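Local structure of diadenosine tetraphosphatase, putative (Trypanosoma brucei, 2QJC) at residues Val67-Leu79 with Pro116-Ile130. The protein is probably a manganese-dependent phosphoesterase of the calcineurin-like family, thought to hydrolyse diadenosine tetraphosphate symmetrically. Numbering follows the deposited sequence.
Sequences VRLLKRLGAYSVL and PTDVETYLSQLPHII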
loop_
_atom_site.group_PDB
_atom_site.type_symbol
_atom_site.label_atom_id
_atom_site.label_comp_id
_atom_site.label_asym_id
_atom_site.label_seq_id
_atom_site.Cartn_x
_atom_site.Cartn_y
_atom_site.Cartn_z
ATOM N N VAL A 67 -11.455 4.205 6.096
ATOM C CA VAL A 67 -12.030 3.188 5.234
ATOM C C VAL A 67 -13.349 3.607 4.609
ATOM O O VAL A 67 -13.626 3.269 3.456
ATOM C CB VAL A 67 -12.190 1.862 6.014
ATOM C CG1 VAL A 67 -12.954 0.841 5.194
ATOM C CG2 VAL A 67 -10.804 1.319 6.376
ATOM N N ARG A 68 -14.155 4.349 5.362
ATOM C CA ARG A 68 -15.442 4.821 4.858
ATOM C C ARG A 68 -15.264 5.924 3.820
ATOM O O ARG A 68 -16.059 6.045 2.893
ATOM C CB ARG A 68 -16.311 5.317 6.017
ATOM C CG ARG A 68 -17.052 4.195 6.712
ATOM C CD ARG A 68 -17.592 4.621 8.063
ATOM N NE ARG A 68 -18.413 3.565 8.650
ATOM C CZ ARG A 68 -18.699 3.475 9.944
ATOM N NH1 ARG A 68 -18.228 4.381 10.793
ATOM N NH2 ARG A 68 -19.446 2.471 10.389
ATOM N N LEU A 69 -14.225 6.732 3.985
ATOM C CA LEU A 69 -13.940 7.796 3.038
ATOM C C LEU A 69 -13.558 7.161 1.701
ATOM O O LEU A 69 -14.076 7.536 0.645
ATOM C CB LEU A 69 -12.784 8.668 3.543
ATOM C CG LEU A 69 -12.244 9.700 2.544
ATOM C CD1 LEU A 69 -13.377 10.606 2.080
ATOM C CD2 LEU A 69 -11.155 10.521 3.186
ATOM N N LEU A 70 -12.647 6.195 1.753
ATOM C CA LEU A 70 -12.204 5.510 0.544
ATOM C C LEU A 70 -13.377 4.820 -0.147
ATOM O O LEU A 70 -13.452 4.793 -1.381
ATOM C CB LEU A 70 -11.107 4.494 0.883
ATOM C CG LEU A 70 -9.830 5.139 1.435
ATOM C CD1 LEU A 70 -8.856 4.071 1.903
ATOM C CD2 LEU A 70 -9.200 6.018 0.358
ATOM N N LYS A 71 -14.293 4.274 0.648
ATOM C CA LYS A 71 -15.472 3.597 0.111
ATOM C C LYS A 71 -16.389 4.564 -0.647
ATOM O O LYS A 71 -16.769 4.301 -1.787
ATOM C CB LYS A 71 -16.262 2.928 1.240
ATOM C CG LYS A 71 -17.558 2.262 0.794
ATOM C CD LYS A 71 -18.258 1.597 1.975
ATOM C CE LYS A 71 -19.635 1.059 1.599
ATOM N NZ LYS A 71 -19.594 0.102 0.455
ATOM N N ARG A 72 -16.741 5.683 -0.014
ATOM C CA ARG A 72 -17.616 6.661 -0.652
ATOM C C ARG A 72 -16.966 7.247 -1.903
ATOM O O ARG A 72 -17.659 7.684 -2.822
ATOM C CB ARG A 72 -17.976 7.788 0.331
ATOM C CG ARG A 72 -16.867 8.808 0.564
ATOM C CD ARG A 72 -16.855 9.315 2.008
ATOM N NE ARG A 72 -17.831 10.367 2.291
ATOM C CZ ARG A 72 -17.765 11.604 1.803
ATOM N NH1 ARG A 72 -16.770 11.953 0.996
ATOM N NH2 ARG A 72 -18.679 12.504 2.146
ATOM N N LEU A 73 -15.635 7.254 -1.942
ATOM C CA LEU A 73 -14.911 7.791 -3.094
ATOM C C LEU A 73 -14.743 6.790 -4.228
ATOM O O LEU A 73 -14.312 7.154 -5.320
ATOM C CB LEU A 73 -13.529 8.298 -2.674
ATOM C CG LEU A 73 -13.497 9.583 -1.850
ATOM C CD1 LEU A 73 -12.059 9.922 -1.500
ATOM C CD2 LEU A 73 -14.142 10.718 -2.638
ATOM N N GLY A 74 -15.088 5.535 -3.971
ATOM C CA GLY A 74 -14.944 4.510 -4.992
ATOM C C GLY A 74 -13.481 4.141 -5.182
ATOM O O GLY A 74 -13.104 3.527 -6.180
ATOM N N ALA A 75 -12.663 4.510 -4.203
ATOM C CA ALA A 75 -11.226 4.251 -4.232
ATOM C C ALA A 75 -10.834 2.781 -4.109
ATOM O O ALA A 75 -11.534 1.981 -3.479
ATOM C CB ALA A 75 -10.542 5.050 -3.127
ATOM N N TYR A 76 -9.697 2.438 -4.714
ATOM C CA TYR A 76 -9.153 1.081 -4.670
ATOM C C TYR A 76 -8.065 0.993 -3.601
ATOM O O TYR A 76 -7.600 2.007 -3.082
ATOM C CB TYR A 76 -8.526 0.713 -6.017
ATOM C CG TYR A 76 -9.515 0.358 -7.097
ATOM C CD1 TYR A 76 -10.005 -0.942 -7.220
ATOM C CD2 TYR A 76 -9.962 1.322 -8.001
ATOM C CE1 TYR A 76 -10.915 -1.276 -8.222
ATOM C CE2 TYR A 76 -10.877 1.000 -9.008
ATOM C CZ TYR A 76 -11.347 -0.299 -9.111
ATOM O OH TYR A 76 -12.257 -0.621 -10.093
ATOM N N SER A 77 -7.656 -0.229 -3.289
ATOM C CA SER A 77 -6.597 -0.458 -2.315
ATOM C C SER A 77 -6.201 -1.916 -2.285
ATOM O O SER A 77 -7.042 -2.801 -2.496
ATOM C CB SER A 77 -7.042 -0.060 -0.911
ATOM O OG SER A 77 -6.022 -0.361 0.026
ATOM N N VAL A 78 -4.919 -2.183 -2.052
ATOM C CA VAL A 78 -4.515 -3.568 -1.924
ATOM C C VAL A 78 -4.550 -3.836 -0.431
ATOM O O VAL A 78 -4.751 -2.910 0.373
ATOM C CB VAL A 78 -3.104 -3.869 -2.530
ATOM C CG1 VAL A 78 -3.194 -3.820 -4.052
ATOM C CG2 VAL A 78 -2.047 -2.890 -2.006
ATOM N N LEU A 79 -4.382 -5.100 -0.060
ATOM C CA LEU A 79 -4.420 -5.493 1.343
ATOM C C LEU A 79 -3.068 -5.346 2.026
ATOM O O LEU A 79 -2.063 -5.863 1.531
ATOM C CB LEU A 79 -4.891 -6.941 1.451
ATOM C CG LEU A 79 -5.175 -7.485 2.853
ATOM C CD1 LEU A 79 -6.261 -6.644 3.522
ATOM C CD2 LEU A 79 -5.617 -8.939 2.742
ATOM N N PRO A 116 -17.137 -2.301 12.575
ATOM C CA PRO A 116 -18.485 -2.400 12.003
ATOM C C PRO A 116 -18.516 -3.189 10.696
ATOM O O PRO A 116 -17.503 -3.300 9.999
ATOM C CB PRO A 116 -18.893 -0.938 11.828
ATOM C CG PRO A 116 -17.595 -0.259 11.545
ATOM C CD PRO A 116 -16.645 -0.911 12.527
ATOM N N THR A 117 -19.689 -3.731 10.380
ATOM C CA THR A 117 -19.899 -4.542 9.186
ATOM C C THR A 117 -19.391 -3.938 7.878
ATOM O O THR A 117 -18.630 -4.582 7.151
ATOM C CB THR A 117 -21.402 -4.884 9.018
ATOM O OG1 THR A 117 -21.836 -5.678 10.130
ATOM C CG2 THR A 117 -21.641 -5.666 7.721
ATOM N N ASP A 118 -19.813 -2.713 7.570
ATOM C CA ASP A 118 -19.391 -2.072 6.334
ATOM C C ASP A 118 -17.866 -2.028 6.214
ATOM O O ASP A 118 -17.306 -2.480 5.213
ATOM C CB ASP A 118 -19.996 -0.667 6.224
ATOM C CG ASP A 118 -19.544 0.262 7.330
ATOM O OD1 ASP A 118 -19.584 -0.137 8.510
ATOM O OD2 ASP A 118 -19.158 1.404 7.014
ATOM N N VAL A 119 -17.194 -1.506 7.238
ATOM C CA VAL A 119 -15.737 -1.437 7.222
ATOM C C VAL A 119 -15.146 -2.826 6.960
ATOM O O VAL A 119 -14.338 -3.010 6.050
ATOM C CB VAL A 119 -15.184 -0.905 8.566
ATOM C CG1 VAL A 119 -13.657 -0.910 8.545
ATOM C CG2 VAL A 119 -15.705 0.506 8.821
ATOM N N GLU A 120 -15.562 -3.802 7.758
ATOM C CA GLU A 120 -15.078 -5.171 7.615
ATOM C C GLU A 120 -15.309 -5.709 6.201
ATOM O O GLU A 120 -14.494 -6.474 5.675
ATOM C CB GLU A 120 -15.773 -6.072 8.634
ATOM C CG GLU A 120 -15.428 -7.541 8.522
ATOM C CD GLU A 120 -16.203 -8.381 9.518
ATOM O OE1 GLU A 120 -16.103 -8.105 10.734
ATOM O OE2 GLU A 120 -16.918 -9.314 9.091
ATOM N N THR A 121 -16.418 -5.303 5.590
ATOM C CA THR A 121 -16.750 -5.746 4.243
ATOM C C THR A 121 -15.805 -5.156 3.204
ATOM O O THR A 121 -15.348 -5.864 2.307
ATOM C CB THR A 121 -18.205 -5.376 3.885
ATOM O OG1 THR A 121 -19.097 -6.134 4.709
ATOM C CG2 THR A 121 -18.497 -5.679 2.430
ATOM N N TYR A 122 -15.508 -3.864 3.333
ATOM C CA TYR A 122 -14.611 -3.184 2.403
ATOM C C TYR A 122 -13.230 -3.822 2.425
ATOM O O TYR A 122 -12.639 -4.067 1.371
ATOM C CB TYR A 122 -14.483 -1.697 2.754
ATOM C CG TYR A 122 -13.568 -0.925 1.824
ATOM C CD1 TYR A 122 -14.050 -0.350 0.647
ATOM C CD2 TYR A 122 -12.206 -0.800 2.105
ATOM C CE1 TYR A 122 -13.192 0.339 -0.233
ATOM C CE2 TYR A 122 -11.338 -0.123 1.234
ATOM C CZ TYR A 122 -11.835 0.444 0.072
ATOM O OH TYR A 122 -10.976 1.111 -0.774
ATOM N N LEU A 123 -12.718 -4.082 3.627
ATOM C CA LEU A 123 -11.398 -4.693 3.797
ATOM C C LEU A 123 -11.366 -6.129 3.291
ATOM O O LEU A 123 -10.371 -6.589 2.732
ATOM C CB LEU A 123 -10.994 -4.703 5.276
ATOM C CG LEU A 123 -10.783 -3.372 6.000
ATOM C CD1 LEU A 123 -10.301 -3.644 7.416
ATOM C CD2 LEU A 123 -9.768 -2.533 5.253
ATOM N N SER A 124 -12.468 -6.830 3.500
ATOM C CA SER A 124 -12.584 -8.222 3.112
ATOM C C SER A 124 -12.569 -8.451 1.601
ATOM O O SER A 124 -12.432 -9.580 1.148
ATOM C CB SER A 124 -13.865 -8.800 3.716
ATOM O OG SER A 124 -13.925 -10.201 3.535
ATOM N N GLN A 125 -12.701 -7.384 0.821
ATOM C CA GLN A 125 -12.711 -7.527 -0.631
ATOM C C GLN A 125 -11.453 -7.003 -1.320
ATOM O O GLN A 125 -11.377 -6.991 -2.546
ATOM C CB GLN A 125 -13.946 -6.826 -1.210
ATOM C CG GLN A 125 -14.031 -5.342 -0.879
ATOM C CD GLN A 125 -15.409 -4.760 -1.164
ATOM O OE1 GLN A 125 -15.898 -4.811 -2.294
ATOM N NE2 GLN A 125 -16.042 -4.205 -0.133
ATOM N N LEU A 126 -10.460 -6.588 -0.538
ATOM C CA LEU A 126 -9.228 -6.055 -1.109
ATOM C C LEU A 126 -8.290 -7.111 -1.684
ATOM O O LEU A 126 -8.027 -8.131 -1.053
ATOM C CB LEU A 126 -8.452 -5.252 -0.057
ATOM C CG LEU A 126 -9.135 -4.087 0.665
ATOM C CD1 LEU A 126 -8.116 -3.434 1.582
ATOM C CD2 LEU A 126 -9.688 -3.065 -0.337
ATOM N N PRO A 127 -7.764 -6.870 -2.897
ATOM C CA PRO A 127 -6.845 -7.823 -3.518
ATOM C C PRO A 127 -5.448 -7.562 -2.940
ATOM O O PRO A 127 -5.250 -6.614 -2.173
ATOM C CB PRO A 127 -6.931 -7.469 -4.997
ATOM C CG PRO A 127 -7.059 -5.976 -4.956
ATOM C CD PRO A 127 -8.050 -5.744 -3.807
ATOM N N HIS A 128 -4.486 -8.398 -3.307
ATOM C CA HIS A 128 -3.119 -8.240 -2.826
ATOM C C HIS A 128 -2.316 -7.394 -3.810
ATOM O O HIS A 128 -1.405 -6.654 -3.422
ATOM C CB HIS A 128 -2.452 -9.609 -2.686
ATOM C CG HIS A 128 -3.126 -10.517 -1.707
ATOM N ND1 HIS A 128 -2.968 -10.391 -0.342
ATOM C CD2 HIS A 128 -3.968 -11.561 -1.892
ATOM C CE1 HIS A 128 -3.682 -11.319 0.270
ATOM N NE2 HIS A 128 -4.299 -12.043 -0.648
ATOM N N ILE A 129 -2.663 -7.516 -5.087
ATOM C CA ILE A 129 -1.964 -6.805 -6.147
ATOM C C ILE A 129 -2.917 -6.174 -7.153
ATOM O O ILE A 129 -3.915 -6.778 -7.533
ATOM C CB ILE A 129 -1.027 -7.770 -6.908
ATOM C CG1 ILE A 129 -0.017 -8.381 -5.933
ATOM C CG2 ILE A 129 -0.313 -7.038 -8.043
ATOM C CD1 ILE A 129 0.760 -9.548 -6.503
ATOM N N ILE A 130 -2.603 -4.957 -7.583
ATOM C CA ILE A 130 -3.417 -4.272 -8.583
ATOM C C ILE A 130 -2.522 -3.823 -9.732
ATOM O O ILE A 130 -1.504 -3.157 -9.517
ATOM C CB ILE A 130 -4.155 -3.040 -7.993
ATOM C CG1 ILE A 130 -5.192 -3.503 -6.970
ATOM C CG2 ILE A 130 -4.852 -2.246 -9.116
ATOM C CD1 ILE A 130 -5.874 -2.360 -6.235
HETATM O O HOH W 1 -17.710 -1.641 2.551
HETATM O O HOH W 2 -0.466 -6.341 -0.889
#
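Y122 reaches from helix 117-124 across V67, L70 and K71 of helix 63-73, and its hydroxyl donates a hydrogen bond to the carbonyl of A75 (OH to O 2.9 Å). The ring is aimed there by its first torsion, which sets CG anti to the backbone N (chi1 -180°). A75 O lies at the ring edge, yet the donor stands 55° out of the carbonyl plane, so the bond does not use a lone pair. On the way the ring passes V67, whose CG1 is 3.6 Å from Y122 CD2, while CB of K71 rests near CD1 and CB of L70 near the hydroxyl. V67 CG1 also meets CG1 of V119, and its other methyl, CG2, meets CD2 of L123. The exposed R68 meets both carboxylate oxygens of D118 in a two-pronged salt bridge: NE to OD2 measures 2.8 Å, and NH2 to OD1 3.2 Å. The guanidinium and carboxylate planes are 19° apart, nearly coplanar, and OD2 offers its syn lone pair.

Beyond the helices, L79 takes over. Its backbone N binds P127 O at 2.7 Å, approaching close to the line of the C=O bond although bent at the hydrogen, and its CD2 lies 3.9 Å from H128 CE1. Water 2 donates to both L79 O and H128 O, adding a second link between the backbones. V78 sets CG1 against I130 CG1 at 3.6 Å, and L126 sets CD2 on S77 O and CD1 nearer to V78 O.

This pairing joins the edge strand 76-77 of one sheet to the approach of strand 129-132 in the other, as befits the two-sheet calcineurin-like phosphoesterase fold; V78 lies near H141, and L79 leads to N81, both ligands of the second manganese.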